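Local coordinates for apical membrane antigen AMA1 (Toxoplasma gondii ME49, PDB 4YIV), which serves as a microneme surface protein important for host cell invasion, taking part in the moving junction between parasite and host membranes, at residues 235-240 with 246-251; 261-266 with 330-335; 265-270 with 336-341. All blocks are in the same frame, centred on the assembly; numbering follows the deposited sequence.

Contact 1 of 3, residues 235-240 with 246-251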
loop_
_atom_site.group_PDB
_atom_site.type_symbol
_atom_site.label_atom_id
_atom_site.label_comp_id
_atom_site.label_asym_id
_atom_site.label_seq_id
_atom_site.Cartn_x
_atom_site.Cartn_y
_atom_site.Cartn_z
ATOM N N GLY A 235 -8.039 -16.529 -7.580
ATOM C CA GLY A 235 -7.998 -17.968 -7.816
ATOM C C GLY A 235 -6.930 -18.748 -7.071
ATOM O O GLY A 235 -6.673 -19.923 -7.353
ATOM N N TYR A 236 -6.306 -18.111 -6.090
ATOM C CA TYR A 236 -5.259 -18.768 -5.314
ATOM C C TYR A 236 -5.323 -18.268 -3.870
ATOM O O TYR A 236 -5.676 -17.103 -3.653
ATOM C CB TYR A 236 -3.876 -18.483 -5.889
ATOM C CG TYR A 236 -3.587 -19.111 -7.246
ATOM C CD1 TYR A 236 -3.025 -20.385 -7.353
ATOM C CD2 TYR A 236 -3.839 -18.411 -8.414
ATOM C CE1 TYR A 236 -2.746 -20.945 -8.608
ATOM C CE2 TYR A 236 -3.562 -18.960 -9.659
ATOM C CZ TYR A 236 -3.021 -20.224 -9.751
ATOM O OH TYR A 236 -2.757 -20.747 -10.998
ATOM N N ARG A 237 -5.015 -19.165 -2.924
ATOM C CA ARG A 237 -4.769 -18.831 -1.508
ATOM C C ARG A 237 -3.294 -18.747 -1.235
ATOM O O ARG A 237 -2.530 -19.636 -1.637
ATOM C CB ARG A 237 -5.350 -19.887 -0.578
ATOM C CG ARG A 237 -6.803 -20.127 -0.722
ATOM C CD ARG A 237 -7.229 -21.251 0.238
ATOM N NE ARG A 237 -8.658 -21.530 0.157
ATOM C CZ ARG A 237 -9.319 -22.280 1.023
ATOM N NH1 ARG A 237 -10.613 -22.466 0.856
ATOM N NH2 ARG A 237 -8.689 -22.807 2.067
ATOM N N PHE A 238 -2.881 -17.686 -0.543
ATOM C CA PHE A 238 -1.522 -17.576 -0.082
ATOM C C PHE A 238 -1.235 -18.761 0.839
ATOM O O PHE A 238 -2.124 -19.222 1.555
ATOM C CB PHE A 238 -1.291 -16.265 0.693
ATOM C CG PHE A 238 -1.169 -15.039 -0.153
ATOM C CD1 PHE A 238 -0.577 -15.068 -1.404
ATOM C CD2 PHE A 238 -1.626 -13.820 0.340
ATOM C CE1 PHE A 238 -0.442 -13.910 -2.146
ATOM C CE2 PHE A 238 -1.500 -12.647 -0.413
ATOM C CZ PHE A 238 -0.907 -12.688 -1.641
ATOM N N GLY A 239 0.002 -19.228 0.824
ATOM C CA GLY A 239 0.410 -20.313 1.691
ATOM C C GLY A 239 1.892 -20.332 1.975
ATOM O O GLY A 239 2.665 -19.543 1.422
ATOM N N VAL A 240 2.288 -21.259 2.849
ATOM C CA VAL A 240 3.685 -21.446 3.221
ATOM C C VAL A 240 4.102 -22.910 3.033
ATOM O O VAL A 240 3.360 -23.830 3.379
ATOM C CB VAL A 240 3.944 -21.043 4.682
ATOM C CG1 VAL A 240 3.580 -19.571 4.891
ATOM C CG2 VAL A 240 3.133 -21.914 5.610
ATOM N N CYS A 246 2.184 -27.355 0.354
ATOM C CA CYS A 246 1.818 -25.953 0.528
ATOM C C CYS A 246 0.646 -25.874 1.473
ATOM O O CYS A 246 -0.442 -26.386 1.181
ATOM C CB CYS A 246 1.470 -25.264 -0.802
ATOM S SG CYS A 246 1.193 -23.459 -0.553
ATOM N N LEU A 247 0.876 -25.254 2.626
ATOM C CA LEU A 247 -0.201 -25.042 3.593
ATOM C C LEU A 247 -0.757 -23.628 3.431
ATOM O O LEU A 247 -0.046 -22.638 3.672
ATOM C CB LEU A 247 0.283 -25.226 5.028
ATOM C CG LEU A 247 1.050 -26.490 5.438
ATOM C CD1 LEU A 247 0.953 -26.671 6.925
ATOM C CD2 LEU A 247 0.523 -27.693 4.751
ATOM N N ASP A 248 -2.013 -23.520 3.037
ATOM C CA ASP A 248 -2.596 -22.196 2.977
ATOM C C ASP A 248 -2.822 -21.748 4.410
ATOM O O ASP A 248 -2.759 -22.557 5.328
ATOM C CB ASP A 248 -3.886 -22.145 2.171
ATOM C CG ASP A 248 -5.059 -22.856 2.838
ATOM O OD1 ASP A 248 -5.608 -22.351 3.846
ATOM O OD2 ASP A 248 -5.492 -23.896 2.300
ATOM N N TYR A 249 -3.105 -20.461 4.591
ATOM C CA TYR A 249 -3.115 -19.892 5.921
ATOM C C TYR A 249 -4.119 -20.551 6.877
ATOM O O TYR A 249 -3.915 -20.518 8.090
ATOM C CB TYR A 249 -3.410 -18.408 5.846
ATOM C CG TYR A 249 -2.350 -17.536 5.206
ATOM C CD1 TYR A 249 -1.012 -17.907 5.164
ATOM C CD2 TYR A 249 -2.707 -16.295 4.678
ATOM C CE1 TYR A 249 -0.079 -17.101 4.599
ATOM C CE2 TYR A 249 -1.774 -15.478 4.124
ATOM C CZ TYR A 249 -0.479 -15.874 4.071
ATOM O OH TYR A 249 0.424 -15.008 3.512
ATOM N N THR A 250 -5.204 -21.124 6.367
ATOM C CA THR A 250 -6.214 -21.669 7.266
ATOM C C THR A 250 -5.663 -22.861 8.063
ATOM O O THR A 250 -6.282 -23.295 9.024
ATOM C CB THR A 250 -7.487 -22.114 6.533
ATOM O OG1 THR A 250 -7.183 -23.181 5.622
ATOM C CG2 THR A 250 -8.131 -20.945 5.816
ATOM N N GLU A 251 -4.505 -23.371 7.664
ATOM C CA GLU A 251 -3.897 -24.525 8.319
ATOM C C GLU A 251 -2.875 -24.129 9.372
ATOM O O GLU A 251 -2.342 -24.991 10.061
ATOM C CB GLU A 251 -3.208 -25.436 7.291
ATOM C CG GLU A 251 -4.168 -26.154 6.357
ATOM C CD GLU A 251 -3.541 -27.397 5.728
ATOM O OE1 GLU A 251 -3.039 -28.267 6.483
ATOM O OE2 GLU A 251 -3.537 -27.497 4.483
#
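Strands 236-240 and 246-248 run antiparallel but strongly splayed, their directions 127° apart, and two-way backbone bonds hold Val240 against Leu247: Val240 N to Leu247 O at 2.8 Å and Leu247 N to Val240 O at 3.0 Å. One step back, Gly239 and Asp248 form a non-hydrogen-bonded pair whose CA atoms come within 3.8 Å. Cys246 SG and Leu247 O pack directly against Gly239 CA.

As the pairing ends, the chain swings into the 3-10 segment 249-251, and the ring of Tyr249 turns back over the first strand. It lies alongside Phe238, whose CB sits 3.5 Å from Tyr249 CZ, while Phe238 O stands over one face of the tyrosine ring, toward its rim. The same carbonyl receives a weak bond from Tyr249 N.

Asp248 governs the turn. Its CG is tucked between backbone N and carbonyl carbon (chi1 70°), which brings OD1 to Thr250; there it accepts the hydroxyl through its syn lone pair and Thr250 N, at 2.8 Å, from the anti side, forming an Asx turn. The other oxygen, OD2, makes a long, weak salt bridge of 3.4 Å with Arg237 NH2, the guanidinium and carboxylate planes standing 76° apart. The stronger partner of Arg237 is Asp326, which forms a salt bridge with NE.

Cys246, disulfide-bonded to Cys322, links this edge strand to the far strand of a three-stranded antiparallel sheet, in which the two segments belong to a beta hairpin whose second strand ends in an Asx turn leading into the 3-10 segment.

Contact 2 of 3, residues 261-266 with 330-335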
loop_
_atom_site.group_PDB
_atom_site.type_symbol
_atom_site.label_atom_id
_atom_site.label_comp_id
_atom_site.label_asym_id
_atom_site.label_seq_id
_atom_site.Cartn_x
_atom_site.Cartn_y
_atom_site.Cartn_z
ATOM N N GLU A 261 -18.772 -10.296 4.848
ATOM C CA GLU A 261 -19.909 -10.306 3.949
ATOM C C GLU A 261 -19.488 -10.232 2.471
ATOM O O GLU A 261 -20.263 -10.578 1.596
ATOM C CB GLU A 261 -20.830 -9.134 4.255
ATOM C CG GLU A 261 -21.282 -9.010 5.695
ATOM C CD GLU A 261 -21.863 -7.635 5.963
ATOM O OE1 GLU A 261 -23.081 -7.453 5.747
ATOM O OE2 GLU A 261 -21.097 -6.730 6.363
ATOM N N SER A 262 -18.277 -9.747 2.203
ATOM C CA SER A 262 -17.796 -9.564 0.819
ATOM C C SER A 262 -16.293 -9.738 0.742
ATOM O O SER A 262 -15.580 -9.641 1.755
ATOM C CB SER A 262 -18.146 -8.181 0.279
ATOM O OG SER A 262 -17.340 -7.189 0.901
ATOM N N LYS A 263 -15.785 -10.011 -0.449
ATOM C CA LYS A 263 -14.341 -10.108 -0.576
ATOM C C LYS A 263 -13.685 -8.724 -0.352
ATOM O O LYS A 263 -12.539 -8.623 0.097
ATOM C CB LYS A 263 -13.961 -10.726 -1.926
ATOM C CG LYS A 263 -14.500 -10.039 -3.125
ATOM C CD LYS A 263 -14.288 -10.917 -4.381
ATOM C CE LYS A 263 -14.405 -10.081 -5.669
ATOM N NZ LYS A 263 -13.996 -10.804 -6.921
ATOM N N ALA A 264 -14.404 -7.647 -0.608
ATOM C CA ALA A 264 -13.792 -6.330 -0.442
ATOM C C ALA A 264 -13.542 -6.040 1.044
ATOM O O ALA A 264 -12.576 -5.351 1.373
ATOM C CB ALA A 264 -14.650 -5.242 -1.065
ATOM N N GLN A 265 -14.380 -6.586 1.930
ATOM C CA GLN A 265 -14.159 -6.438 3.377
ATOM C C GLN A 265 -12.879 -7.111 3.794
ATOM O O GLN A 265 -12.171 -6.608 4.647
ATOM C CB GLN A 265 -15.330 -7.006 4.193
ATOM C CG GLN A 265 -16.586 -6.164 4.088
ATOM C CD GLN A 265 -17.734 -6.700 4.938
ATOM O OE1 GLN A 265 -17.687 -7.833 5.436
ATOM N NE2 GLN A 265 -18.769 -5.876 5.112
ATOM N N CYS A 266 -12.568 -8.216 3.166
ATOM C CA CYS A 266 -11.342 -8.915 3.449
ATOM C C CYS A 266 -10.146 -8.076 3.014
ATOM O O CYS A 266 -9.211 -7.933 3.739
ATOM C CB CYS A 266 -11.311 -10.267 2.760
ATOM S SG CYS A 266 -9.938 -11.324 3.190
ATOM N N VAL A 330 -9.613 -15.136 -3.316
ATOM C CA VAL A 330 -8.782 -14.028 -3.794
ATOM C C VAL A 330 -7.816 -13.668 -2.660
ATOM O O VAL A 330 -8.266 -13.474 -1.516
ATOM C CB VAL A 330 -9.614 -12.768 -4.186
ATOM C CG1 VAL A 330 -8.687 -11.668 -4.726
ATOM C CG2 VAL A 330 -10.688 -13.102 -5.224
ATOM N N SER A 331 -6.527 -13.595 -2.992
ATOM C CA SER A 331 -5.477 -13.181 -2.057
ATOM C C SER A 331 -5.117 -11.714 -2.203
ATOM O O SER A 331 -4.862 -11.220 -3.314
ATOM C CB SER A 331 -4.250 -14.064 -2.253
ATOM O OG SER A 331 -4.514 -15.398 -1.811
ATOM N N TYR A 332 -5.107 -11.035 -1.051
ATOM C CA TYR A 332 -4.919 -9.592 -0.905
ATOM C C TYR A 332 -3.720 -9.291 -0.039
ATOM O O TYR A 332 -3.315 -10.121 0.775
ATOM C CB TYR A 332 -6.138 -8.943 -0.247
ATOM C CG TYR A 332 -7.436 -9.120 -1.018
ATOM C CD1 TYR A 332 -7.631 -8.503 -2.261
ATOM C CD2 TYR A 332 -8.450 -9.905 -0.513
ATOM C CE1 TYR A 332 -8.823 -8.665 -2.959
ATOM C CE2 TYR A 332 -9.647 -10.066 -1.202
ATOM C CZ TYR A 332 -9.821 -9.444 -2.425
ATOM O OH TYR A 332 -11.009 -9.618 -3.095
ATOM N N THR A 333 -3.157 -8.104 -0.198
ATOM C CA THR A 333 -2.217 -7.603 0.782
ATOM C C THR A 333 -2.577 -6.197 1.157
ATOM O O THR A 333 -3.372 -5.511 0.478
ATOM C CB THR A 333 -0.745 -7.614 0.280
ATOM O OG1 THR A 333 -0.522 -6.511 -0.597
ATOM C CG2 THR A 333 -0.433 -8.894 -0.419
ATOM N N ALA A 334 -2.005 -5.760 2.279
ATOM C CA ALA A 334 -2.171 -4.408 2.736
ATOM C C ALA A 334 -1.748 -3.369 1.703
ATOM O O ALA A 334 -2.251 -2.224 1.694
ATOM C CB ALA A 334 -1.370 -4.225 4.071
ATOM N N ALA A 335 -0.816 -3.744 0.827
ATOM C CA ALA A 335 -0.267 -2.780 -0.135
ATOM C C ALA A 335 -1.083 -2.682 -1.431
ATOM O O ALA A 335 -1.108 -1.623 -2.069
ATOM C CB ALA A 335 1.176 -3.144 -0.498
#
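Tyr332 reaches from strand 330-333 to the first turn of helix 263-266 and there meets Lys263 and Cys266, carrying much of a contact that contains no hydrogen bond between the segments. The compact part lies round this ring. Its hydroxyl end abuts the aliphatic root of Lys263, with Tyr332 OH 3.4 Å from Lys263 CB, and the two side chains cross at about a right angle. Lys263 O approaches the ring obliquely, 3.5 Å from Tyr332 CE2. Farther along the helix, Cys266 SG comes in at the ring edge: it is 4.2 Å from Tyr332 CD2 and 78° off the ring normal, a sulfur-aromatic contact. That sulfur is already committed to a disulfide with Cys313, so the ring is wedged beside a covalent crosslink between the helix and strand 311-316.

Toward solvent the fit relaxes. Lys263 is an exposed residue, and its CG occupies the space between backbone N and carbonyl carbon (chi1 56°); from there the chain runs out extended past the tyrosine hydroxyl. Its CD passes Val330 CG2 at 4.3 Å, the sole touch made by that valine across the contact.

Away from the strand, the start of the helix is organised by local bonds. Ser262 is the N-cap, its OG accepting from Gln265 N at 3.2 Å. Gln265 folds back on Glu261, taking the backbone N with OE1 and giving NE2 to the carboxylate, 2.8 Å to OE2 and met from above the carboxylate plane. Overall, a capped, disulfide-tethered helix packs through its inward-facing residues against a buried strand of a five-stranded antiparallel sheet, in keeping with the helix-on-sheet build of a PAN domain.

Contact 3 of 3, residues 265-270 with 336-341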
loop_
_atom_site.group_PDB
_atom_site.type_symbol
_atom_site.label_atom_id
_atom_site.label_comp_id
_atom_site.label_asym_id
_atom_site.label_seq_id
_atom_site.Cartn_x
_atom_site.Cartn_y
_atom_site.Cartn_z
ATOM N N GLN A 265 -14.380 -6.586 1.930
ATOM C CA GLN A 265 -14.159 -6.438 3.377
ATOM C C GLN A 265 -12.879 -7.111 3.794
ATOM O O GLN A 265 -12.171 -6.608 4.647
ATOM C CB GLN A 265 -15.330 -7.006 4.193
ATOM C CG GLN A 265 -16.586 -6.164 4.088
ATOM C CD GLN A 265 -17.734 -6.700 4.938
ATOM O OE1 GLN A 265 -17.687 -7.833 5.436
ATOM N NE2 GLN A 265 -18.769 -5.876 5.112
ATOM N N CYS A 266 -12.568 -8.216 3.166
ATOM C CA CYS A 266 -11.342 -8.915 3.449
ATOM C C CYS A 266 -10.146 -8.076 3.014
ATOM O O CYS A 266 -9.211 -7.933 3.739
ATOM C CB CYS A 266 -11.311 -10.267 2.760
ATOM S SG CYS A 266 -9.938 -11.324 3.190
ATOM N N TRP A 267 -10.225 -7.511 1.821
ATOM C CA TRP A 267 -9.167 -6.686 1.275
ATOM C C TRP A 267 -8.912 -5.521 2.219
ATOM O O TRP A 267 -7.759 -5.210 2.535
ATOM C CB TRP A 267 -9.544 -6.216 -0.136
ATOM C CG TRP A 267 -8.665 -5.109 -0.652
ATOM C CD1 TRP A 267 -7.364 -5.222 -1.089
ATOM C CD2 TRP A 267 -9.020 -3.730 -0.829
ATOM N NE1 TRP A 267 -6.899 -4.003 -1.491
ATOM C CE2 TRP A 267 -7.884 -3.072 -1.355
ATOM C CE3 TRP A 267 -10.173 -2.990 -0.601
ATOM C CZ2 TRP A 267 -7.874 -1.712 -1.646
ATOM C CZ3 TRP A 267 -10.160 -1.638 -0.898
ATOM C CH2 TRP A 267 -9.016 -1.015 -1.403
ATOM N N VAL A 268 -9.984 -4.909 2.709
ATOM C CA VAL A 268 -9.848 -3.804 3.663
ATOM C C VAL A 268 -9.170 -4.282 4.950
ATOM O O VAL A 268 -8.295 -3.590 5.499
ATOM C CB VAL A 268 -11.209 -3.185 4.010
ATOM C CG1 VAL A 268 -11.070 -2.210 5.220
ATOM C CG2 VAL A 268 -11.774 -2.483 2.815
ATOM N N LYS A 269 -9.541 -5.476 5.414
ATOM C CA LYS A 269 -8.968 -6.029 6.638
ATOM C C LYS A 269 -7.466 -6.244 6.544
ATOM O O LYS A 269 -6.758 -6.094 7.550
ATOM C CB LYS A 269 -9.659 -7.369 7.025
ATOM C CG LYS A 269 -11.027 -7.266 7.752
ATOM C CD LYS A 269 -11.514 -8.676 8.220
ATOM C CE LYS A 269 -12.806 -8.609 9.018
ATOM N NZ LYS A 269 -12.620 -7.895 10.324
ATOM N N THR A 270 -6.934 -6.567 5.362
ATOM C CA THR A 270 -5.497 -6.803 5.302
ATOM C C THR A 270 -4.733 -5.506 5.561
ATOM O O THR A 270 -3.603 -5.548 6.021
ATOM C CB THR A 270 -5.044 -7.422 3.929
ATOM O OG1 THR A 270 -5.288 -6.492 2.863
ATOM C CG2 THR A 270 -5.837 -8.705 3.642
ATOM N N GLY A 336 -1.727 -3.774 -1.817
ATOM C CA GLY A 336 -2.338 -3.847 -3.129
ATOM C C GLY A 336 -3.769 -3.369 -3.264
ATOM O O GLY A 336 -4.412 -2.949 -2.300
ATOM N N SER A 337 -4.284 -3.512 -4.491
ATOM C CA SER A 337 -5.590 -2.992 -4.878
ATOM C C SER A 337 -6.639 -4.079 -4.701
ATOM O O SER A 337 -6.311 -5.256 -4.584
ATOM C CB SER A 337 -5.595 -2.518 -6.347
ATOM O OG SER A 337 -5.386 -3.630 -7.204
ATOM N N LEU A 338 -7.907 -3.678 -4.685
ATOM C CA LEU A 338 -9.007 -4.628 -4.649
ATOM C C LEU A 338 -9.073 -5.389 -5.953
ATOM O O LEU A 338 -9.252 -6.618 -5.968
ATOM C CB LEU A 338 -10.331 -3.897 -4.383
ATOM C CG LEU A 338 -11.619 -4.707 -4.392
ATOM C CD1 LEU A 338 -11.599 -5.830 -3.408
ATOM C CD2 LEU A 338 -12.740 -3.772 -4.085
ATOM N N SER A 339 -8.914 -4.660 -7.054
ATOM C CA SER A 339 -8.978 -5.284 -8.370
ATOM C C SER A 339 -7.786 -6.200 -8.632
ATOM O O SER A 339 -6.653 -5.907 -8.219
ATOM C CB SER A 339 -9.043 -4.225 -9.483
ATOM O OG SER A 339 -9.206 -4.902 -10.725
ATOM N N GLU A 340 -8.047 -7.327 -9.288
ATOM C CA GLU A 340 -6.983 -8.186 -9.798
ATOM C C GLU A 340 -6.468 -7.704 -11.177
ATOM O O GLU A 340 -5.462 -8.188 -11.685
ATOM C CB GLU A 340 -7.448 -9.659 -9.860
ATOM C CG GLU A 340 -8.277 -10.072 -11.051
ATOM C CD GLU A 340 -9.743 -9.746 -10.909
ATOM O OE1 GLU A 340 -10.085 -8.854 -10.096
ATOM O OE2 GLU A 340 -10.555 -10.399 -11.607
ATOM N N GLU A 341 -7.114 -6.708 -11.750
ATOM C CA GLU A 341 -6.783 -6.280 -13.104
ATOM C C GLU A 341 -5.689 -5.233 -13.111
ATOM O O GLU A 341 -5.732 -4.257 -12.373
ATOM C CB GLU A 341 -8.026 -5.717 -13.803
ATOM C CG GLU A 341 -9.282 -6.589 -13.667
ATOM C CD GLU A 341 -9.637 -7.419 -14.923
ATOM O OE1 GLU A 341 -9.889 -6.822 -16.003
ATOM O OE2 GLU A 341 -9.701 -8.673 -14.822
#
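The indole of Trp267 is met in two ways by the loop 336-341: over one face and at one edge. Across the face runs the backbone of Leu338, with its N 3.2 Å above the ring plane toward the rim. Leu338 CB stands almost centrally over the six-membered ring, 3.8 Å from the centroid and 13° off the normal, a CH-pi contact. At the edge, Trp267 NE1 donates to Gly336 O at 2.8 Å, with an N-H...O angle of 162°. The acceptor lies close to the indole plane, whereas the indole nitrogen stands well above the plane of the glycine carbonyl.

The bond at the edge and the packing over the face together probably limit how the ring can turn. With CG opposite the backbone N (chi1 167°), Trp267 projects its indole from the helix toward the loop residues 336-338. Leu338 crosses it at about a right angle and also lays CD1 against Trp267 CB, 3.9 Å away. Lys202 NZ adds a weak bond to Gly336 O, so the buried carbonyl has a second donor.

Other rings complete the surroundings: His208 meets the indole edge-to-face, and the ring of Tyr332 also meets it. Trp267 is therefore lodged between helix 263-272, which carries it, strand 329-333, which supplies Tyr332, and the loop following that strand.

Overall arrangement
Following the chain from the N terminus, contact 1 closes first, a short hairpin completed before helix 263-272 begins. That helix then opens both remaining contacts. Contact 2 closes when strand 329-333 returns beneath it, and contact 3 a few residues later, in the loop leaving that strand; the two share Gln265 and Cys266, and their centres lie about 4 Å apart. Contact 1 precedes both in series, yet it touches contact 2, where Ser331 OG lies 2.8 Å from Tyr236 O in a probable hydrogen bond. Strand 329-333 thus connects the three-stranded sheet of the hairpin with the helix, while contact 3 ties in the following loop.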